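Local coordinates for protein phage terminase large subunit (Thermus phage P7426, PDB 7KS4) that probably acts as an ATP-driven motor packing viral DNA into empty capsids and, in its C-terminal domain, as an endonuclease; this chain is the N-terminal ATPase domain, at residues L153-W164 and L188-L196. Numbering follows the deposited sequence.
Sequences LDEAAMIPFSVW and LNWFYEFFL
The end of the Walker B strand and the turn that follows it dock on helix 190-197 chiefly around the buried W190, using L153 and A156-A157, which flank D154 and the predicted catalytic E155. A chi1 of 77° swings the W190 indole toward the turn, where CZ2 lies 3.4 Å from A156 O and NE1 donates to I159 O at 2.8 Å. The donor lies nearly in line with that C=O, although the oxygen sits 24° out of the indole plane. At the far edge of the ring, L153 CD2 meets W190 CH2 at 3.7 Å. CA and CB of F161 lie over one face, CA making a CH-pi contact 4.0 Å from the centroid of the W190 five-membered ring; the phenyl ring is oblique to the indole, its CD1 3.4 Å from W190 CB. W164 and F194 complete an aromatic cluster as an offset edge-to-face pair, the edge of F194 toward the face of W164 with planes at 86°. At the helix start, N189 OD1 caps by accepting weakly from F191 N, and ND2 gives a weak bond to A157 O at 3.0 Å. Beside it, A157 CB packs on F191 CB at 3.8 Å. The contact thus ties the turn after strand 150-153 and the start of helix 161-175 to helix 190-197, with F191 and W164 reaching strand 37-42 and F194 meeting F219 of strand 219-224 edge-to-face.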
ATOM      1  N   LEU A 153      -2.560  -1.996  -3.542  1.00 30.02           N
ATOM      2  CA  LEU A 153      -3.346  -3.223  -3.487  1.00 32.14           C
ATOM      3  C   LEU A 153      -3.139  -3.820  -2.106  1.00 32.18           C
ATOM      4  O   LEU A 153      -2.024  -4.228  -1.763  1.00 32.38           O
ATOM      5  CB  LEU A 153      -2.944  -4.220  -4.574  1.00 32.22           C
ATOM      6  CG  LEU A 153      -3.554  -4.004  -5.958  1.00 34.13           C
ATOM      7  CD1 LEU A 153      -2.997  -2.762  -6.608  1.00 34.73           C
ATOM      8  CD2 LEU A 153      -3.319  -5.226  -6.841  1.00 34.69           C
ATOM      9  N   ASP A 154      -4.207  -3.858  -1.319  1.00 32.94           N
ATOM     10  CA  ASP A 154      -4.173  -4.416   0.026  1.00 34.38           C
ATOM     11  C   ASP A 154      -4.717  -5.838  -0.016  1.00 33.40           C
ATOM     12  O   ASP A 154      -5.675  -6.122  -0.738  1.00 32.35           O
ATOM     13  CB  ASP A 154      -4.993  -3.559   0.987  1.00 37.79           C
ATOM     14  CG  ASP A 154      -4.769  -3.929   2.442  1.00 40.70           C
ATOM     15  OD1 ASP A 154      -3.697  -4.476   2.771  1.00 40.18           O
ATOM     16  OD2 ASP A 154      -5.667  -3.657   3.256  1.00 44.21           O
ATOM     17  N   GLU A 155      -4.096  -6.729   0.753  1.00 35.57           N
ATOM     18  CA  GLU A 155      -4.353  -8.170   0.657  1.00 38.22           C
ATOM     19  C   GLU A 155      -4.439  -8.604  -0.806  1.00 35.46           C
ATOM     20  O   GLU A 155      -5.381  -9.272  -1.252  1.00 36.41           O
ATOM     21  CB  GLU A 155      -5.601  -8.562   1.441  1.00 43.57           C
ATOM     22  CG  GLU A 155      -5.299  -8.850   2.918  1.00 47.80           C
ATOM     23  CD  GLU A 155      -4.239  -9.942   3.095  1.00 47.59           C
ATOM     24  OE1 GLU A 155      -4.510 -11.114   2.752  1.00 51.34           O
ATOM     25  OE2 GLU A 155      -3.122  -9.618   3.546  1.00 46.75           O
ATOM     26  N   ALA A 156      -3.398  -8.226  -1.545  1.00 31.26           N
ATOM     27  CA  ALA A 156      -3.354  -8.450  -2.984  1.00 29.64           C
ATOM     28  C   ALA A 156      -3.453  -9.925  -3.354  1.00 31.31           C
ATOM     29  O   ALA A 156      -4.009 -10.260  -4.405  1.00 30.90           O
ATOM     30  CB  ALA A 156      -2.062  -7.865  -3.546  1.00 28.03           C
ATOM     31  N   ALA A 157      -2.900 -10.821  -2.533  1.00 33.72           N
ATOM     32  CA  ALA A 157      -2.926 -12.237  -2.890  1.00 35.64           C
ATOM     33  C   ALA A 157      -4.345 -12.785  -2.934  1.00 37.51           C
ATOM     34  O   ALA A 157      -4.570 -13.855  -3.513  1.00 38.15           O
ATOM     35  CB  ALA A 157      -2.077 -13.051  -1.913  1.00 35.84           C
ATOM     36  N   MET A 158      -5.302 -12.077  -2.340  1.00 37.18           N
ATOM     37  CA  MET A 158      -6.706 -12.443  -2.399  1.00 40.69           C
ATOM     38  C   MET A 158      -7.463 -11.713  -3.503  1.00 39.21           C
ATOM     39  O   MET A 158      -8.664 -11.946  -3.669  1.00 40.07           O
ATOM     40  CB  MET A 158      -7.368 -12.170  -1.044  1.00 46.29           C
ATOM     41  CG  MET A 158      -6.950 -13.149   0.040  1.00 51.55           C
ATOM     42  SD  MET A 158      -7.536 -14.826  -0.298  1.00 57.54           S
ATOM     43  CE  MET A 158      -9.278 -14.672   0.091  1.00 61.55           C
ATOM     44  N   ILE A 159      -6.799 -10.854  -4.263  1.00 36.68           N
ATOM     45  CA  ILE A 159      -7.418 -10.135  -5.374  1.00 37.10           C
ATOM     46  C   ILE A 159      -7.154 -10.925  -6.656  1.00 36.01           C
ATOM     47  O   ILE A 159      -6.001 -11.287  -6.907  1.00 34.71           O
ATOM     48  CB  ILE A 159      -6.866  -8.702  -5.492  1.00 36.70           C
ATOM     49  CG1 ILE A 159      -7.256  -7.881  -4.254  1.00 38.21           C
ATOM     50  CG2 ILE A 159      -7.379  -8.021  -6.759  1.00 35.94           C
ATOM     51  CD1 ILE A 159      -6.623  -6.507  -4.193  1.00 37.94           C
ATOM     52  N   PRO A 160      -8.166 -11.201  -7.474  1.00 37.92           N
ATOM     53  CA  PRO A 160      -7.912 -11.934  -8.724  1.00 37.85           C
ATOM     54  C   PRO A 160      -6.929 -11.190  -9.618  1.00 36.00           C
ATOM     55  O   PRO A 160      -7.002  -9.968  -9.769  1.00 34.67           O
ATOM     56  CB  PRO A 160      -9.300 -12.028  -9.370  1.00 40.05           C
ATOM     57  CG  PRO A 160     -10.264 -11.871  -8.244  1.00 41.29           C
ATOM     58  CD  PRO A 160      -9.602 -10.934  -7.274  1.00 40.14           C
ATOM     59  N   PHE A 161      -6.005 -11.945 -10.226  1.00 35.32           N
ATOM     60  CA  PHE A 161      -5.015 -11.330 -11.105  1.00 34.35           C
ATOM     61  C   PHE A 161      -5.667 -10.445 -12.155  1.00 35.71           C
ATOM     62  O   PHE A 161      -5.095  -9.421 -12.549  1.00 35.08           O
ATOM     63  CB  PHE A 161      -4.169 -12.398 -11.802  1.00 33.41           C
ATOM     64  CG  PHE A 161      -3.106 -11.825 -12.691  1.00 32.57           C
ATOM     65  CD1 PHE A 161      -2.089 -11.053 -12.157  1.00 31.06           C
ATOM     66  CD2 PHE A 161      -3.133 -12.039 -14.059  1.00 33.60           C
ATOM     67  CE1 PHE A 161      -1.112 -10.510 -12.964  1.00 30.61           C
ATOM     68  CE2 PHE A 161      -2.154 -11.504 -14.874  1.00 32.54           C
ATOM     69  CZ  PHE A 161      -1.141 -10.734 -14.322  1.00 29.68           C
ATOM     70  N   SER A 162      -6.861 -10.824 -12.618  1.00 39.19           N
ATOM     71  CA  SER A 162      -7.528 -10.082 -13.682  1.00 42.73           C
ATOM     72  C   SER A 162      -7.785  -8.635 -13.280  1.00 43.93           C
ATOM     73  O   SER A 162      -7.721  -7.730 -14.121  1.00 45.18           O
ATOM     74  CB  SER A 162      -8.842 -10.768 -14.051  1.00 46.18           C
ATOM     75  OG  SER A 162      -9.690 -10.881 -12.924  1.00 48.00           O
ATOM     76  N   VAL A 163      -8.100  -8.393 -12.007  1.00 44.00           N
ATOM     77  CA  VAL A 163      -8.254  -7.015 -11.549  1.00 44.81           C
ATOM     78  C   VAL A 163      -6.977  -6.232 -11.824  1.00 42.90           C
ATOM     79  O   VAL A 163      -7.018  -5.108 -12.338  1.00 41.73           O
ATOM     80  CB  VAL A 163      -8.646  -6.984 -10.059  1.00 46.70           C
ATOM     81  CG1 VAL A 163      -8.801  -5.548  -9.570  1.00 48.41           C
ATOM     82  CG2 VAL A 163      -9.949  -7.751  -9.833  1.00 49.17           C
ATOM     83  N   TRP A 164      -5.820  -6.826 -11.523  1.00 41.46           N
ATOM     84  CA  TRP A 164      -4.557  -6.160 -11.820  1.00 39.18           C
ATOM     85  C   TRP A 164      -4.349  -6.023 -13.326  1.00 40.26           C
ATOM     86  O   TRP A 164      -4.192  -4.914 -13.849  1.00 41.46           O
ATOM     87  CB  TRP A 164      -3.387  -6.923 -11.187  1.00 37.01           C
ATOM     88  CG  TRP A 164      -2.074  -6.424 -11.697  1.00 35.87           C
ATOM     89  CD1 TRP A 164      -1.315  -6.980 -12.683  1.00 35.38           C
ATOM     90  CD2 TRP A 164      -1.385  -5.238 -11.280  1.00 35.56           C
ATOM     91  NE1 TRP A 164      -0.193  -6.225 -12.900  1.00 35.86           N
ATOM     92  CE2 TRP A 164      -0.210  -5.149 -12.050  1.00 35.18           C
ATOM     93  CE3 TRP A 164      -1.647  -4.243 -10.332  1.00 34.81           C
ATOM     94  CZ2 TRP A 164       0.702  -4.110 -11.900  1.00 35.12           C
ATOM     95  CZ3 TRP A 164      -0.742  -3.218 -10.183  1.00 34.93           C
ATOM     96  CH2 TRP A 164       0.422  -3.156 -10.961  1.00 34.85           C
ATOM     97  N   LEU A 188       0.903 -20.127  -4.240  1.00 36.13           N
ATOM     98  CA  LEU A 188       1.719 -19.819  -5.412  1.00 35.84           C
ATOM     99  C   LEU A 188       0.807 -19.314  -6.526  1.00 34.08           C
ATOM    100  O   LEU A 188       0.471 -20.022  -7.481  1.00 33.34           O
ATOM    101  CB  LEU A 188       2.518 -21.044  -5.834  1.00 37.79           C
ATOM    102  CG  LEU A 188       3.326 -21.668  -4.697  1.00 40.34           C
ATOM    103  CD1 LEU A 188       4.044 -22.906  -5.192  1.00 42.58           C
ATOM    104  CD2 LEU A 188       4.323 -20.671  -4.108  1.00 40.72           C
ATOM    105  N   ASN A 189       0.405 -18.051  -6.385  1.00 31.49           N
ATOM    106  CA  ASN A 189      -0.447 -17.379  -7.355  1.00 32.21           C
ATOM    107  C   ASN A 189       0.259 -16.141  -7.894  1.00 32.23           C
ATOM    108  O   ASN A 189       1.482 -16.026  -7.776  1.00 32.58           O
ATOM    109  CB  ASN A 189      -1.793 -17.022  -6.724  1.00 32.87           C
ATOM    110  CG  ASN A 189      -1.673 -15.996  -5.609  1.00 33.01           C
ATOM    111  OD1 ASN A 189      -0.592 -15.479  -5.316  1.00 31.26           O
ATOM    112  ND2 ASN A 189      -2.795 -15.714  -4.966  1.00 34.27           N
ATOM    113  N   TRP A 190      -0.489 -15.214  -8.498  1.00 31.63           N
ATOM    114  CA  TRP A 190       0.153 -14.077  -9.147  1.00 30.86           C
ATOM    115  C   TRP A 190       0.966 -13.241  -8.164  1.00 30.66           C
ATOM    116  O   TRP A 190       1.996 -12.677  -8.544  1.00 30.98           O
ATOM    117  CB  TRP A 190      -0.893 -13.207  -9.852  1.00 31.86           C
ATOM    118  CG  TRP A 190      -1.687 -12.329  -8.939  1.00 31.46           C
ATOM    119  CD1 TRP A 190      -2.811 -12.671  -8.246  1.00 32.24           C
ATOM    120  CD2 TRP A 190      -1.424 -10.959  -8.633  1.00 30.40           C
ATOM    121  NE1 TRP A 190      -3.266 -11.593  -7.524  1.00 32.20           N
ATOM    122  CE2 TRP A 190      -2.435 -10.527  -7.748  1.00 32.36           C
ATOM    123  CE3 TRP A 190      -0.437 -10.051  -9.023  1.00 30.18           C
ATOM    124  CZ2 TRP A 190      -2.482  -9.229  -7.239  1.00 32.10           C
ATOM    125  CZ3 TRP A 190      -0.488  -8.755  -8.522  1.00 32.33           C
ATOM    126  CH2 TRP A 190      -1.505  -8.359  -7.640  1.00 32.39           C
ATOM    127  N   PHE A 191       0.533 -13.155  -6.901  1.00 30.02           N
ATOM    128  CA  PHE A 191       1.271 -12.358  -5.924  1.00 29.19           C
ATOM    129  C   PHE A 191       2.645 -12.953  -5.661  1.00 29.90           C
ATOM    130  O   PHE A 191       3.626 -12.221  -5.485  1.00 29.59           O
ATOM    131  CB  PHE A 191       0.469 -12.250  -4.630  1.00 29.55           C
ATOM    132  CG  PHE A 191       1.178 -11.517  -3.529  1.00 30.24           C
ATOM    133  CD1 PHE A 191       1.226 -10.135  -3.521  1.00 30.23           C
ATOM    134  CD2 PHE A 191       1.775 -12.212  -2.488  1.00 30.79           C
ATOM    135  CE1 PHE A 191       1.872  -9.456  -2.507  1.00 30.91           C
ATOM    136  CE2 PHE A 191       2.423 -11.535  -1.464  1.00 31.89           C
ATOM    137  CZ  PHE A 191       2.469 -10.155  -1.473  1.00 32.01           C
ATOM    138  N   TYR A 192       2.731 -14.287  -5.638  1.00 31.04           N
ATOM    139  CA  TYR A 192       4.021 -14.958  -5.525  1.00 30.45           C
ATOM    140  C   TYR A 192       4.927 -14.619  -6.703  1.00 30.52           C
ATOM    141  O   TYR A 192       6.121 -14.352  -6.525  1.00 29.38           O
ATOM    142  CB  TYR A 192       3.796 -16.467  -5.437  1.00 31.64           C
ATOM    143  CG  TYR A 192       5.023 -17.289  -5.722  1.00 33.02           C
ATOM    144  CD1 TYR A 192       6.111 -17.280  -4.853  1.00 34.01           C
ATOM    145  CD2 TYR A 192       5.096 -18.085  -6.860  1.00 34.00           C
ATOM    146  CE1 TYR A 192       7.244 -18.042  -5.117  1.00 35.54           C
ATOM    147  CE2 TYR A 192       6.216 -18.845  -7.133  1.00 35.42           C
ATOM    148  CZ  TYR A 192       7.285 -18.826  -6.258  1.00 36.49           C
ATOM    149  OH  TYR A 192       8.396 -19.587  -6.540  1.00 37.19           O
ATOM    150  N   GLU A 193       4.377 -14.644  -7.916  1.00 31.92           N
ATOM    151  CA  GLU A 193       5.169 -14.316  -9.096  1.00 33.77           C
ATOM    152  C   GLU A 193       5.713 -12.898  -9.012  1.00 31.83           C
ATOM    153  O   GLU A 193       6.903 -12.664  -9.250  1.00 32.60           O
ATOM    154  CB  GLU A 193       4.322 -14.490 -10.349  1.00 35.71           C
ATOM    155  CG  GLU A 193       3.796 -15.890 -10.480  1.00 40.04           C
ATOM    156  CD  GLU A 193       2.794 -16.047 -11.582  1.00 43.02           C
ATOM    157  OE1 GLU A 193       2.313 -15.026 -12.129  1.00 43.87           O
ATOM    158  OE2 GLU A 193       2.495 -17.214 -11.897  1.00 45.94           O
ATOM    159  N   PHE A 194       4.846 -11.935  -8.688  1.00 28.65           N
ATOM    160  CA  PHE A 194       5.279 -10.544  -8.602  1.00 28.03           C
ATOM    161  C   PHE A 194       6.291 -10.359  -7.488  1.00 29.24           C
ATOM    162  O   PHE A 194       7.257  -9.600  -7.636  1.00 29.19           O
ATOM    163  CB  PHE A 194       4.075  -9.629  -8.389  1.00 28.52           C
ATOM    164  CG  PHE A 194       3.444  -9.158  -9.666  1.00 31.47           C
ATOM    165  CD1 PHE A 194       3.259 -10.034 -10.723  1.00 32.22           C
ATOM    166  CD2 PHE A 194       3.030  -7.846  -9.809  1.00 33.92           C
ATOM    167  CE1 PHE A 194       2.680  -9.609 -11.902  1.00 35.03           C
ATOM    168  CE2 PHE A 194       2.447  -7.413 -10.989  1.00 34.63           C
ATOM    169  CZ  PHE A 194       2.270  -8.297 -12.037  1.00 35.45           C
ATOM    170  N   PHE A 195       6.084 -11.042  -6.362  1.00 28.94           N
ATOM    171  CA  PHE A 195       7.064 -10.991  -5.284  1.00 27.98           C
ATOM    172  C   PHE A 195       8.437 -11.417  -5.784  1.00 29.66           C
ATOM    173  O   PHE A 195       9.442 -10.735  -5.551  1.00 28.24           O
ATOM    174  CB  PHE A 195       6.620 -11.880  -4.126  1.00 29.03           C
ATOM    175  CG  PHE A 195       7.623 -11.951  -3.020  1.00 30.59           C
ATOM    176  CD1 PHE A 195       7.619 -11.012  -2.007  1.00 30.91           C
ATOM    177  CD2 PHE A 195       8.597 -12.931  -3.014  1.00 32.09           C
ATOM    178  CE1 PHE A 195       8.554 -11.069  -0.990  1.00 32.09           C
ATOM    179  CE2 PHE A 195       9.532 -12.988  -2.004  1.00 33.55           C
ATOM    180  CZ  PHE A 195       9.510 -12.050  -0.993  1.00 33.37           C
ATOM    181  N   LEU A 196       8.497 -12.546  -6.487  1.00 31.36           N
ATOM    182  CA  LEU A 196       9.785 -13.071  -6.922  1.00 33.31           C
ATOM    183  C   LEU A 196      10.474 -12.129  -7.903  1.00 32.92           C
ATOM    184  O   LEU A 196      11.707 -12.062  -7.934  1.00 34.01           O
ATOM    185  CB  LEU A 196       9.584 -14.449  -7.548  1.00 34.35           C
ATOM    186  CG  LEU A 196      10.666 -15.496  -7.309  1.00 36.97           C
ATOM    187  CD1 LEU A 196      10.846 -15.776  -5.828  1.00 38.26           C
ATOM    188  CD2 LEU A 196      10.324 -16.786  -8.057  1.00 38.47           C
TER